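Putative endonuclease/exonuclease/phosphatase family protein (Bacteroides vulgatus ATCC 8482, PDB 3G6S) probably acts as a metal-dependent phosphoesterase of the endonuclease/exonuclease/phosphatase family, perhaps cleaving nucleic acids. Local coordinates at residues 2-14 with 37-51. Residues are numbered along the deposited sequence; the frame is centred on the assembly and turned at random.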
ATOM      1  N   THR A   2      -1.353  18.824  10.339  1.00 48.11           N
ATOM      2  CA  THR A   2      -1.755  18.104   9.123  1.00 45.09           C
ATOM      3  C   THR A   2      -2.239  16.677   9.437  1.00 41.23           C
ATOM      4  O   THR A   2      -1.431  15.795   9.721  1.00 42.46           O
ATOM      5  CB  THR A   2      -0.566  18.019   8.117  1.00 44.50           C
ATOM      6  OG1 THR A   2      -0.053  19.334   7.867  1.00 46.55           O
ATOM      7  CG2 THR A   2      -1.005  17.398   6.795  1.00 28.65           C
ATOM      8  N   ASP A   3      -3.551  16.451   9.381  1.00 30.03           N
ATOM      9  CA  ASP A   3      -4.117  15.131   9.666  1.00 34.51           C
ATOM     10  C   ASP A   3      -4.462  14.361   8.396  1.00 33.78           C
ATOM     11  O   ASP A   3      -5.022  14.922   7.454  1.00 37.48           O
ATOM     12  CB  ASP A   3      -5.378  15.270  10.513  1.00 34.92           C
ATOM     13  CG  ASP A   3      -5.087  15.776  11.899  1.00 54.41           C
ATOM     14  OD1 ASP A   3      -5.878  16.612  12.402  1.00 62.47           O
ATOM     15  OD2 ASP A   3      -4.071  15.331  12.487  1.00 56.28           O
ATOM     16  N   VAL A   4      -4.147  13.072   8.378  1.00 26.45           N
ATOM     17  CA  VAL A   4      -4.431  12.257   7.207  1.00 24.77           C
ATOM     18  C   VAL A   4      -4.695  10.800   7.558  1.00 24.29           C
ATOM     19  O   VAL A   4      -3.887  10.155   8.220  1.00 27.63           O
ATOM     20  CB  VAL A   4      -3.261  12.340   6.188  1.00 18.59           C
ATOM     21  CG1 VAL A   4      -1.975  11.886   6.833  1.00 21.48           C
ATOM     22  CG2 VAL A   4      -3.568  11.497   4.974  1.00 27.24           C
ATOM     23  N   ARG A   5      -5.841  10.290   7.129  1.00 19.23           N
ATOM     24  CA  ARG A   5      -6.170   8.899   7.377  1.00 17.56           C
ATOM     25  C   ARG A   5      -5.628   8.087   6.201  1.00 15.72           C
ATOM     26  O   ARG A   5      -6.147   8.147   5.091  1.00 16.30           O
ATOM     27  CB  ARG A   5      -7.674   8.726   7.501  1.00 18.43           C
ATOM     28  CG  ARG A   5      -8.078   7.295   7.732  1.00 32.41           C
ATOM     29  CD  ARG A   5      -9.505   7.225   8.218  1.00 32.66           C
ATOM     30  NE  ARG A   5      -9.637   7.898   9.499  1.00 36.05           N
ATOM     31  CZ  ARG A   5     -10.797   8.175  10.080  1.00 42.33           C
ATOM     32  NH1 ARG A   5     -11.933   7.837   9.485  1.00 51.39           N
ATOM     33  NH2 ARG A   5     -10.820   8.788  11.258  1.00 42.45           N
ATOM     34  N   TRP A   6      -4.571   7.338   6.468  1.00  9.89           N
ATOM     35  CA  TRP A   6      -3.892   6.535   5.468  1.00 19.06           C
ATOM     36  C   TRP A   6      -4.372   5.086   5.489  1.00 22.17           C
ATOM     37  O   TRP A   6      -4.900   4.615   6.500  1.00 23.09           O
ATOM     38  CB  TRP A   6      -2.398   6.583   5.766  1.00 20.28           C
ATOM     39  CG  TRP A   6      -1.512   6.668   4.562  1.00 25.85           C
ATOM     40  CD1 TRP A   6      -1.193   5.662   3.690  1.00 20.59           C
ATOM     41  CD2 TRP A   6      -0.776   7.814   4.139  1.00 19.04           C
ATOM     42  NE1 TRP A   6      -0.301   6.117   2.747  1.00 17.74           N
ATOM     43  CE2 TRP A   6      -0.040   7.443   2.990  1.00 27.79           C
ATOM     44  CE3 TRP A   6      -0.683   9.133   4.603  1.00 23.95           C
ATOM     45  CZ2 TRP A   6       0.802   8.334   2.317  1.00 16.01           C
ATOM     46  CZ3 TRP A   6       0.151  10.018   3.937  1.00 26.30           C
ATOM     47  CH2 TRP A   6       0.873   9.616   2.795  1.00 27.46           C
ATOM     48  N   ALA A   7      -4.183   4.377   4.379  1.00 21.54           N
ATOM     49  CA  ALA A   7      -4.583   2.974   4.313  1.00 15.31           C
ATOM     50  C   ALA A   7      -3.879   2.187   3.214  1.00 19.30           C
ATOM     51  O   ALA A   7      -3.669   2.687   2.110  1.00 29.42           O
ATOM     52  CB  ALA A   7      -6.096   2.870   4.132  1.00 19.67           C
ATOM     53  N   THR A   8      -3.502   0.953   3.535  1.00 20.69           N
ATOM     54  CA  THR A   8      -2.872   0.062   2.570  1.00 12.14           C
ATOM     55  C   THR A   8      -3.839  -1.105   2.406  1.00 16.50           C
ATOM     56  O   THR A   8      -4.339  -1.643   3.398  1.00 19.45           O
ATOM     57  CB  THR A   8      -1.497  -0.467   3.056  1.00 24.97           C
ATOM     58  OG1 THR A   8      -0.952  -1.353   2.066  1.00 28.29           O
ATOM     59  CG2 THR A   8      -1.632  -1.223   4.380  1.00 15.83           C
ATOM     60  N   PHE A   9      -4.101  -1.502   1.164  1.00 17.23           N
ATOM     61  CA  PHE A   9      -5.048  -2.576   0.929  1.00 16.48           C
ATOM     62  C   PHE A   9      -4.847  -3.360  -0.369  1.00 20.80           C
ATOM     63  O   PHE A   9      -4.804  -2.793  -1.463  1.00 27.39           O
ATOM     64  CB  PHE A   9      -6.456  -1.979   0.971  1.00 18.85           C
ATOM     65  CG  PHE A   9      -7.549  -2.984   0.820  1.00 28.22           C
ATOM     66  CD1 PHE A   9      -7.476  -4.208   1.475  1.00 32.76           C
ATOM     67  CD2 PHE A   9      -8.671  -2.694   0.053  1.00 33.88           C
ATOM     68  CE1 PHE A   9      -8.508  -5.139   1.368  1.00 49.47           C
ATOM     69  CE2 PHE A   9      -9.715  -3.615  -0.065  1.00 44.82           C
ATOM     70  CZ  PHE A   9      -9.637  -4.841   0.595  1.00 50.38           C
ATOM     71  N   ASN A  10      -4.708  -4.675  -0.231  1.00 26.87           N
ATOM     72  CA  ASN A  10      -4.545  -5.574  -1.375  1.00 27.91           C
ATOM     73  C   ASN A  10      -5.980  -5.971  -1.729  1.00 27.12           C
ATOM     74  O   ASN A  10      -6.679  -6.570  -0.915  1.00 25.36           O
ATOM     75  CB  ASN A  10      -3.743  -6.823  -0.965  1.00 23.67           C
ATOM     76  CG  ASN A  10      -3.421  -7.739  -2.153  1.00 31.80           C
ATOM     77  OD1 ASN A  10      -4.228  -7.905  -3.073  1.00 29.24           O
ATOM     78  ND2 ASN A  10      -2.249  -8.357  -2.116  1.00 23.35           N
ATOM     79  N   ILE A  11      -6.421  -5.649  -2.936  1.00 26.82           N
ATOM     80  CA  ILE A  11      -7.785  -5.959  -3.316  1.00 23.61           C
ATOM     81  C   ILE A  11      -7.997  -7.294  -4.022  1.00 30.18           C
ATOM     82  O   ILE A  11      -9.129  -7.638  -4.351  1.00 37.05           O
ATOM     83  CB  ILE A  11      -8.358  -4.846  -4.198  1.00 24.72           C
ATOM     84  CG1 ILE A  11      -7.585  -4.758  -5.506  1.00 19.98           C
ATOM     85  CG2 ILE A  11      -8.256  -3.511  -3.472  1.00 24.30           C
ATOM     86  CD1 ILE A  11      -8.194  -3.797  -6.481  1.00 23.69           C
ATOM     87  N   ARG A  12      -6.922  -8.049  -4.244  1.00 32.62           N
ATOM     88  CA  ARG A  12      -7.010  -9.341  -4.939  1.00 36.40           C
ATOM     89  C   ARG A  12      -7.379  -9.105  -6.402  1.00 36.06           C
ATOM     90  O   ARG A  12      -8.514  -8.744  -6.707  1.00 37.07           O
ATOM     91  CB  ARG A  12      -8.068 -10.231  -4.285  1.00 28.34           C
ATOM     92  CG  ARG A  12      -8.368 -11.492  -5.066  1.00 37.03           C
ATOM     93  CD  ARG A  12      -7.190 -12.436  -5.103  1.00 25.97           C
ATOM     94  NE  ARG A  12      -7.445 -13.526  -6.037  1.00 45.20           N
ATOM     95  CZ  ARG A  12      -6.610 -14.534  -6.274  1.00 40.24           C
ATOM     96  NH1 ARG A  12      -5.448 -14.606  -5.641  1.00 44.89           N
ATOM     97  NH2 ARG A  12      -6.938 -15.470  -7.154  1.00 40.35           N
ATOM     98  N   TYR A  13      -6.431  -9.320  -7.306  1.00 30.87           N
ATOM     99  CA  TYR A  13      -6.690  -9.094  -8.721  1.00 37.20           C
ATOM    100  C   TYR A  13      -7.928  -9.836  -9.224  1.00 36.37           C
ATOM    101  O   TYR A  13      -8.311 -10.878  -8.683  1.00 34.44           O
ATOM    102  CB  TYR A  13      -5.463  -9.479  -9.558  1.00 31.91           C
ATOM    103  CG  TYR A  13      -5.253 -10.961  -9.706  1.00 40.36           C
ATOM    104  CD1 TYR A  13      -5.848 -11.668 -10.750  1.00 35.15           C
ATOM    105  CD2 TYR A  13      -4.462 -11.663  -8.801  1.00 42.33           C
ATOM    106  CE1 TYR A  13      -5.654 -13.038 -10.891  1.00 41.59           C
ATOM    107  CE2 TYR A  13      -4.262 -13.033  -8.931  1.00 41.65           C
ATOM    108  CZ  TYR A  13      -4.858 -13.715  -9.976  1.00 47.96           C
ATOM    109  OH  TYR A  13      -4.660 -15.074 -10.113  1.00 57.20           O
ATOM    110  N   ASP A  14      -8.547  -9.269 -10.256  1.00 37.35           N
ATOM    111  CA  ASP A  14      -9.744  -9.818 -10.888  1.00 40.58           C
ATOM    112  C   ASP A  14      -9.473 -11.186 -11.509  1.00 45.12           C
ATOM    113  O   ASP A  14      -8.730 -11.297 -12.485  1.00 44.29           O
ATOM    114  CB  ASP A  14     -10.240  -8.865 -11.982  1.00 45.90           C
ATOM    115  CG  ASP A  14     -11.526  -9.344 -12.649  1.00 46.19           C
ATOM    116  OD1 ASP A  14     -11.689 -10.570 -12.836  1.00 47.21           O
ATOM    117  OD2 ASP A  14     -12.369  -8.489 -13.002  1.00 43.76           O
ATOM    118  N   HIS A  37     -15.181   4.992   5.531  1.00 33.18           N
ATOM    119  CA  HIS A  37     -14.133   5.280   6.495  1.00 28.93           C
ATOM    120  C   HIS A  37     -13.386   6.556   6.162  1.00 31.44           C
ATOM    121  O   HIS A  37     -12.427   6.915   6.841  1.00 26.41           O
ATOM    122  CB  HIS A  37     -13.164   4.106   6.585  1.00 36.82           C
ATOM    123  CG  HIS A  37     -13.734   2.917   7.295  1.00 39.71           C
ATOM    124  ND1 HIS A  37     -14.697   2.109   6.735  1.00 44.62           N
ATOM    125  CD2 HIS A  37     -13.507   2.431   8.538  1.00 44.62           C
ATOM    126  CE1 HIS A  37     -15.044   1.174   7.603  1.00 44.23           C
ATOM    127  NE2 HIS A  37     -14.338   1.348   8.705  1.00 53.28           N
ATOM    128  N   GLU A  38     -13.851   7.243   5.121  1.00 30.08           N
ATOM    129  CA  GLU A  38     -13.257   8.500   4.674  1.00 30.70           C
ATOM    130  C   GLU A  38     -11.750   8.463   4.536  1.00 28.58           C
ATOM    131  O   GLU A  38     -11.040   9.300   5.088  1.00 33.21           O
ATOM    132  CB  GLU A  38     -13.643   9.623   5.622  1.00 35.43           C
ATOM    133  CG  GLU A  38     -15.108   9.943   5.581  1.00 45.56           C
ATOM    134  CD  GLU A  38     -15.450  11.126   6.438  1.00 52.21           C
ATOM    135  OE1 GLU A  38     -15.268  11.034   7.675  1.00 51.34           O
ATOM    136  OE2 GLU A  38     -15.891  12.150   5.869  1.00 52.50           O
ATOM    137  N   LEU A  39     -11.268   7.483   3.791  1.00 29.52           N
ATOM    138  CA  LEU A  39      -9.846   7.341   3.557  1.00 29.96           C
ATOM    139  C   LEU A  39      -9.326   8.550   2.764  1.00 23.74           C
ATOM    140  O   LEU A  39      -9.926   8.944   1.775  1.00 25.66           O
ATOM    141  CB  LEU A  39      -9.598   6.033   2.800  1.00 24.44           C
ATOM    142  CG  LEU A  39      -9.324   4.808   3.679  1.00 35.52           C
ATOM    143  CD1 LEU A  39     -10.183   4.828   4.935  1.00 30.73           C
ATOM    144  CD2 LEU A  39      -9.565   3.548   2.868  1.00 25.62           C
ATOM    145  N   ASP A  40      -8.226   9.142   3.219  1.00 26.15           N
ATOM    146  CA  ASP A  40      -7.637  10.293   2.550  1.00 25.73           C
ATOM    147  C   ASP A  40      -6.673   9.840   1.469  1.00 27.41           C
ATOM    148  O   ASP A  40      -6.656  10.386   0.365  1.00 35.14           O
ATOM    149  CB  ASP A  40      -6.868  11.175   3.539  1.00 27.67           C
ATOM    150  CG  ASP A  40      -7.773  11.996   4.434  1.00 27.22           C
ATOM    151  OD1 ASP A  40      -8.683  12.672   3.908  1.00 25.94           O
ATOM    152  OD2 ASP A  40      -7.552  11.984   5.668  1.00 24.40           O
ATOM    153  N   ILE A  41      -5.854   8.851   1.803  1.00 23.94           N
ATOM    154  CA  ILE A  41      -4.867   8.317   0.872  1.00 23.63           C
ATOM    155  C   ILE A  41      -4.832   6.804   1.019  1.00 28.07           C
ATOM    156  O   ILE A  41      -4.753   6.283   2.132  1.00 34.92           O
ATOM    157  CB  ILE A  41      -3.472   8.895   1.142  1.00 17.82           C
ATOM    158  CG1 ILE A  41      -3.495  10.390   0.860  1.00 17.81           C
ATOM    159  CG2 ILE A  41      -2.447   8.209   0.262  1.00 15.28           C
ATOM    160  CD1 ILE A  41      -2.211  11.088   1.246  1.00 39.15           C
ATOM    161  N   VAL A  42      -4.893   6.104  -0.108  1.00 22.01           N
ATOM    162  CA  VAL A  42      -4.896   4.652  -0.100  1.00 16.83           C
ATOM    163  C   VAL A  42      -3.898   4.070  -1.090  1.00 21.30           C
ATOM    164  O   VAL A  42      -3.891   4.445  -2.258  1.00 29.93           O
ATOM    165  CB  VAL A  42      -6.288   4.096  -0.482  1.00 19.34           C
ATOM    166  CG1 VAL A  42      -6.323   2.592  -0.253  1.00 28.31           C
ATOM    167  CG2 VAL A  42      -7.370   4.790   0.303  1.00 23.66           C
ATOM    168  N   GLY A  43      -3.054   3.162  -0.620  1.00 21.42           N
ATOM    169  CA  GLY A  43      -2.112   2.505  -1.502  1.00 17.98           C
ATOM    170  C   GLY A  43      -2.666   1.101  -1.636  1.00 28.16           C
ATOM    171  O   GLY A  43      -2.783   0.396  -0.635  1.00 28.33           O
HETATM  172  N   MSE A  44      -3.032   0.688  -2.844  1.00 33.00           N
HETATM  173  CA  MSE A  44      -3.601  -0.643  -3.042  1.00 29.15           C
HETATM  174  C   MSE A  44      -2.697  -1.535  -3.877  1.00 28.16           C
HETATM  175  O   MSE A  44      -1.955  -1.050  -4.723  1.00 36.62           O
HETATM  176  CB  MSE A  44      -4.962  -0.521  -3.728  1.00 23.11           C
HETATM  177  CG  MSE A  44      -5.947   0.344  -2.970  1.00 38.91           C
HETATM  178 SE   MSE A  44      -7.580   0.729  -3.971  1.00 61.54          SE
HETATM  179  CE  MSE A  44      -8.828  -0.307  -2.951  1.00 52.52           C
ATOM    180  N   GLN A  45      -2.750  -2.840  -3.638  1.00 31.87           N
ATOM    181  CA  GLN A  45      -1.930  -3.761  -4.416  1.00 33.35           C
ATOM    182  C   GLN A  45      -2.808  -4.719  -5.231  1.00 34.29           C
ATOM    183  O   GLN A  45      -4.014  -4.820  -4.988  1.00 33.89           O
ATOM    184  CB  GLN A  45      -0.994  -4.555  -3.497  1.00 32.11           C
ATOM    185  CG  GLN A  45      -0.107  -3.709  -2.580  1.00 27.85           C
ATOM    186  CD  GLN A  45      -0.878  -3.117  -1.402  1.00 34.60           C
ATOM    187  OE1 GLN A  45      -1.747  -3.775  -0.835  1.00 27.68           O
ATOM    188  NE2 GLN A  45      -0.540  -1.887  -1.014  1.00 27.09           N
ATOM    189  N   GLU A  46      -2.195  -5.413  -6.192  1.00 35.53           N
ATOM    190  CA  GLU A  46      -2.893  -6.366  -7.066  1.00 32.76           C
ATOM    191  C   GLU A  46      -4.093  -5.747  -7.783  1.00 30.42           C
ATOM    192  O   GLU A  46      -5.194  -6.286  -7.748  1.00 32.76           O
ATOM    193  CB  GLU A  46      -3.363  -7.597  -6.270  1.00 26.23           C
ATOM    194  CG  GLU A  46      -2.256  -8.405  -5.597  1.00 39.07           C
ATOM    195  CD  GLU A  46      -2.722  -9.774  -5.102  1.00 50.40           C
ATOM    196  OE1 GLU A  46      -2.046 -10.359  -4.219  1.00 49.59           O
ATOM    197  OE2 GLU A  46      -3.758 -10.280  -5.602  1.00 53.34           O
ATOM    198  N   VAL A  47      -3.889  -4.614  -8.436  1.00 27.67           N
ATOM    199  CA  VAL A  47      -4.992  -3.962  -9.122  1.00 33.25           C
ATOM    200  C   VAL A  47      -4.819  -4.016 -10.645  1.00 38.24           C
ATOM    201  O   VAL A  47      -3.893  -3.421 -11.200  1.00 43.24           O
ATOM    202  CB  VAL A  47      -5.120  -2.490  -8.646  1.00 32.46           C
ATOM    203  CG1 VAL A  47      -6.400  -1.873  -9.168  1.00 25.80           C
ATOM    204  CG2 VAL A  47      -5.083  -2.434  -7.110  1.00 24.46           C
ATOM    205  N   LEU A  48      -5.701  -4.745 -11.324  1.00 42.11           N
ATOM    206  CA  LEU A  48      -5.623  -4.842 -12.781  1.00 40.18           C
ATOM    207  C   LEU A  48      -6.281  -3.606 -13.399  1.00 40.43           C
ATOM    208  O   LEU A  48      -7.078  -2.916 -12.750  1.00 31.03           O
ATOM    209  CB  LEU A  48      -6.314  -6.122 -13.271  1.00 32.27           C
ATOM    210  CG  LEU A  48      -5.625  -7.432 -12.867  1.00 34.98           C
ATOM    211  CD1 LEU A  48      -6.451  -8.623 -13.327  1.00 32.87           C
ATOM    212  CD2 LEU A  48      -4.231  -7.485 -13.462  1.00 23.88           C
ATOM    213  N   HIS A  49      -5.948  -3.337 -14.657  1.00 35.99           N
ATOM    214  CA  HIS A  49      -6.481  -2.172 -15.345  1.00 39.30           C
ATOM    215  C   HIS A  49      -8.002  -1.989 -15.285  1.00 34.29           C
ATOM    216  O   HIS A  49      -8.493  -0.875 -15.086  1.00 28.77           O
ATOM    217  CB  HIS A  49      -6.030  -2.149 -16.803  1.00 26.35           C
ATOM    218  CG  HIS A  49      -6.483  -0.925 -17.527  1.00 36.37           C
ATOM    219  ND1 HIS A  49      -7.741  -0.817 -18.079  1.00 44.64           N
ATOM    220  CD2 HIS A  49      -5.893   0.281 -17.691  1.00 39.05           C
ATOM    221  CE1 HIS A  49      -7.907   0.406 -18.550  1.00 46.64           C
ATOM    222  NE2 HIS A  49      -6.802   1.093 -18.327  1.00 47.34           N
ATOM    223  N   ASN A  50      -8.754  -3.066 -15.453  1.00 31.45           N
ATOM    224  CA  ASN A  50     -10.196  -2.932 -15.391  1.00 32.61           C
ATOM    225  C   ASN A  50     -10.598  -2.585 -13.964  1.00 31.59           C
ATOM    226  O   ASN A  50     -11.536  -1.820 -13.756  1.00 30.09           O
ATOM    227  CB  ASN A  50     -10.860  -4.225 -15.839  1.00 26.61           C
ATOM    228  CG  ASN A  50     -10.480  -5.388 -14.975  1.00 39.68           C
ATOM    229  OD1 ASN A  50     -11.087  -5.615 -13.929  1.00 48.05           O
ATOM    230  ND2 ASN A  50      -9.461  -6.134 -15.395  1.00 41.23           N
ATOM    231  N   GLN A  51      -9.877  -3.135 -12.983  1.00 30.18           N
ATOM    232  CA  GLN A  51     -10.176  -2.854 -11.574  1.00 31.00           C
ATOM    233  C   GLN A  51      -9.776  -1.413 -11.240  1.00 34.84           C
ATOM    234  O   GLN A  51     -10.443  -0.733 -10.456  1.00 32.59           O
ATOM    235  CB  GLN A  51      -9.423  -3.803 -10.639  1.00 31.24           C
ATOM    236  CG  GLN A  51      -9.665  -5.268 -10.898  1.00 26.89           C
ATOM    237  CD  GLN A  51      -8.892  -6.154  -9.955  1.00 23.23           C
ATOM    238  OE1 GLN A  51      -9.363  -6.478  -8.871  1.00 28.47           O
ATOM    239  NE2 GLN A  51      -7.684  -6.534 -10.352  1.00 25.36           N
TER
HETATM  240  O   HOH W   1      -1.886  -3.887   1.880  1.00 19.61           O
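Trp-6 and Ile-41 show how neighbouring parallel strands fill a core: the isoleucine lies alongside the indole, its CD1 over the six-membered ring, 4.0 Å from the centroid and 22° off the normal, and CG2 over the same ring system near CE2. On the other face of the sheet, CE of Met-44, modelled as selenomethionine, reaches the edge of the Phe-9 ring at CD2 (3.8 Å). Backbone bonds such as Gly-43 N to Ala-7 O (2.8 Å) bind the strands, and a water joins Thr-8 OG1 to Gln-45 OE1. The more solvent-facing margin includes Arg-5, whose chain, bent at chi3, still brings NH1 to His-37 O (2.8 Å) while NE forms a salt bridge with Asp-257. At the C-terminal ends, Asn-10 swings CG anti to its own N (chi1 -174°); ND2 meets Glu-46 OE1 at 2.9 Å from above the carboxylate plane and also reaches Asp-172, while OD1 takes Arg-12 N in an Asx turn. With an alanine here, Glu-46 would probably lose its amide partner and the Arg-12 turn its brace. Helix 27-36 links these strands in a beta-alpha-beta unit, and the Asn-10/Glu-46 pair is consistent with the active-site Asn and metal-binding Glu of the DNase I-like family.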